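Local atomic coordinates of spectinomycin 9-adenylyltransferase (Enterococcus faecalis, PDB entry 6SXJ), a protein that confers bacterial resistance to spectinomycin, but not to streptomycin, by transferring the adenylyl group of ATP to the antibiotic's 9-hydroxyl. Residues Ile166-Ser170 with Asn249-Lys253. Residues are numbered along the deposited sequence; the frame is centred on the assembly and turned at random.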
ATOM      1  N   ILE A 166     -12.202   3.953   1.667  1.00 65.07           N
ATOM      2  CA  ILE A 166     -11.462   5.129   2.120  1.00 64.17           C
ATOM      3  C   ILE A 166     -12.039   5.663   3.426  1.00 75.56           C
ATOM      4  O   ILE A 166     -11.297   6.007   4.355  1.00 75.63           O
ATOM      5  CB  ILE A 166     -11.458   6.208   1.022  1.00 65.06           C
ATOM      6  CG1 ILE A 166     -10.482   5.831  -0.094  1.00 64.59           C
ATOM      7  CG2 ILE A 166     -11.107   7.570   1.621  1.00 68.63           C
ATOM      8  CD1 ILE A 166     -10.537   6.744  -1.295  1.00 62.83           C
ATOM      9  N   MET A 167     -13.367   5.754   3.521  1.00 64.99           N
ATOM     10  CA  MET A 167     -13.975   6.334   4.712  1.00 68.33           C
ATOM     11  C   MET A 167     -13.705   5.481   5.944  1.00 69.20           C
ATOM     12  O   MET A 167     -13.396   6.001   7.022  1.00 64.52           O
ATOM     13  CB  MET A 167     -15.478   6.491   4.509  1.00 65.35           C
ATOM     14  CG  MET A 167     -15.897   7.246   3.267  1.00 65.43           C
ATOM     15  SD  MET A 167     -14.912   8.706   2.916  1.00 91.75           S
ATOM     16  CE  MET A 167     -15.263   9.737   4.323  1.00 64.04           C
ATOM     17  N   ASP A 168     -13.822   4.165   5.810  1.00 68.33           N
ATOM     18  CA  ASP A 168     -13.594   3.303   6.963  1.00 71.18           C
ATOM     19  C   ASP A 168     -12.145   3.399   7.441  1.00 70.45           C
ATOM     20  O   ASP A 168     -11.880   3.383   8.649  1.00 75.89           O
ATOM     21  CB  ASP A 168     -13.958   1.859   6.617  1.00 75.71           C
ATOM     22  CG  ASP A 168     -15.455   1.598   6.646  1.00 79.66           C
ATOM     23  OD1 ASP A 168     -16.206   2.542   6.937  1.00 76.85           O
ATOM     24  OD2 ASP A 168     -15.877   0.449   6.375  1.00 84.09           O
ATOM     25  N   SER A 169     -11.202   3.587   6.517  1.00 72.48           N
ATOM     26  CA  SER A 169      -9.802   3.714   6.912  1.00 70.12           C
ATOM     27  C   SER A 169      -9.532   5.051   7.588  1.00 70.34           C
ATOM     28  O   SER A 169      -8.775   5.120   8.565  1.00 75.04           O
ATOM     29  CB  SER A 169      -8.901   3.554   5.691  1.00 63.80           C
ATOM     30  OG  SER A 169      -7.568   3.909   6.007  1.00 72.21           O
ATOM     31  N   SER A 170     -10.150   6.123   7.090  1.00 73.38           N
ATOM     32  CA  SER A 170      -9.996   7.420   7.739  1.00 71.39           C
ATOM     33  C   SER A 170     -10.533   7.390   9.162  1.00 73.78           C
ATOM     34  O   SER A 170      -9.987   8.056  10.050  1.00 73.46           O
ATOM     35  CB  SER A 170     -10.719   8.502   6.937  1.00 76.81           C
ATOM     36  OG  SER A 170     -12.123   8.300   6.985  1.00 71.37           O
ATOM     37  N   ASN A 249     -10.241  15.533   7.748  1.00 54.99           N
ATOM     38  CA  ASN A 249     -11.315  14.556   7.885  1.00 62.59           C
ATOM     39  C   ASN A 249     -12.658  15.166   7.500  1.00 62.61           C
ATOM     40  O   ASN A 249     -13.420  14.585   6.717  1.00 55.51           O
ATOM     41  CB  ASN A 249     -11.350  14.025   9.320  1.00 59.75           C
ATOM     42  CG  ASN A 249     -12.273  12.833   9.475  1.00 62.05           C
ATOM     43  OD1 ASN A 249     -12.228  11.890   8.688  1.00 69.97           O
ATOM     44  ND2 ASN A 249     -13.121  12.874  10.493  1.00 71.12           N
ATOM     45  N   ASN A 250     -12.975  16.340   8.047  1.00 62.56           N
ATOM     46  CA  ASN A 250     -14.235  16.988   7.701  1.00 66.56           C
ATOM     47  C   ASN A 250     -14.290  17.307   6.211  1.00 66.70           C
ATOM     48  O   ASN A 250     -15.282  17.006   5.539  1.00 70.08           O
ATOM     49  CB  ASN A 250     -14.422  18.245   8.550  1.00 65.34           C
ATOM     50  CG  ASN A 250     -14.810  17.919   9.993  1.00 73.59           C
ATOM     51  OD1 ASN A 250     -14.179  18.394  10.940  1.00 76.32           O
ATOM     52  ND2 ASN A 250     -15.848  17.102  10.161  1.00 66.02           N
ATOM     53  N   ARG A 251     -13.222  17.902   5.671  1.00 61.21           N
ATOM     54  CA  ARG A 251     -13.138  18.102   4.225  1.00 68.83           C
ATOM     55  C   ARG A 251     -13.434  16.808   3.474  1.00 72.41           C
ATOM     56  O   ARG A 251     -14.158  16.810   2.472  1.00 69.39           O
ATOM     57  CB  ARG A 251     -11.748  18.627   3.865  1.00 64.06           C
ATOM     58  CG  ARG A 251     -11.572  19.155   2.453  1.00 74.58           C
ATOM     59  CD  ARG A 251     -10.082  19.313   2.171  1.00 68.94           C
ATOM     60  NE  ARG A 251      -9.762  20.409   1.264  1.00 87.09           N
ATOM     61  CZ  ARG A 251     -10.071  20.421  -0.028  1.00 91.35           C
ATOM     62  NH1 ARG A 251     -10.728  19.401  -0.564  1.00 91.44           N
ATOM     63  NH2 ARG A 251      -9.730  21.458  -0.782  1.00102.55           N
ATOM     64  N   LEU A 252     -12.890  15.689   3.958  1.00 68.86           N
ATOM     65  CA  LEU A 252     -13.124  14.405   3.308  1.00 66.76           C
ATOM     66  C   LEU A 252     -14.567  13.950   3.480  1.00 71.06           C
ATOM     67  O   LEU A 252     -15.178  13.441   2.534  1.00 69.79           O
ATOM     68  CB  LEU A 252     -12.162  13.364   3.877  1.00 68.94           C
ATOM     69  CG  LEU A 252     -12.322  11.894   3.477  1.00 77.30           C
ATOM     70  CD1 LEU A 252     -12.217  11.708   1.976  1.00 74.49           C
ATOM     71  CD2 LEU A 252     -11.267  11.052   4.206  1.00 69.43           C
ATOM     72  N   LYS A 253     -15.131  14.130   4.677  1.00 71.61           N
ATOM     73  CA  LYS A 253     -16.492  13.672   4.939  1.00 72.85           C
ATOM     74  C   LYS A 253     -17.519  14.333   4.028  1.00 77.20           C
ATOM     75  O   LYS A 253     -18.631  13.811   3.892  1.00 80.04           O
ATOM     76  CB  LYS A 253     -16.855  13.928   6.404  1.00 66.06           C
ATOM     77  CG  LYS A 253     -16.353  12.864   7.366  1.00 60.27           C
ATOM     78  CD  LYS A 253     -16.054  13.465   8.742  1.00 67.85           C
ATOM     79  CE  LYS A 253     -17.161  13.151   9.755  1.00 69.59           C
ATOM     80  NZ  LYS A 253     -16.954  13.876  11.053  1.00 70.77           N
TER
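Two antiparallel helices of the all-helical aminoglycoside adenylyltransferase C-terminal domain pack here: helix 159-173 meets the final turn of helix 241-253, the local axes 158° apart in direction and 11.3 Å apart at closest approach. No hydrogen bond crosses between I166-S170 and N249-K253; the packing is mainly apolar. L252 points toward helix 159-173 and lies among I166, M167 and S170: both its methyls, CD1 and CD2, are 4.3 Å from CG2 of buried, branched I166, and CD2 is also 3.8 Å from S170 CB. Flexible and unbranched, M167 starts sideways but curls in with all three chi angles near m, bringing CE to 3.7 Å from L252 CG and 4.2 Å from CA of K253, whose exposed chain leads away. Helix 181-196 also touches helix 159-173, M195 meeting M167 and M191 meeting S170. Small S170 permits close approach to N249, whose amide suits the partly exposed margin, OD1 staying 4.0 Å from S170 OG. In the p rotamer, S170 OG donates to M167 O at 2.6 Å.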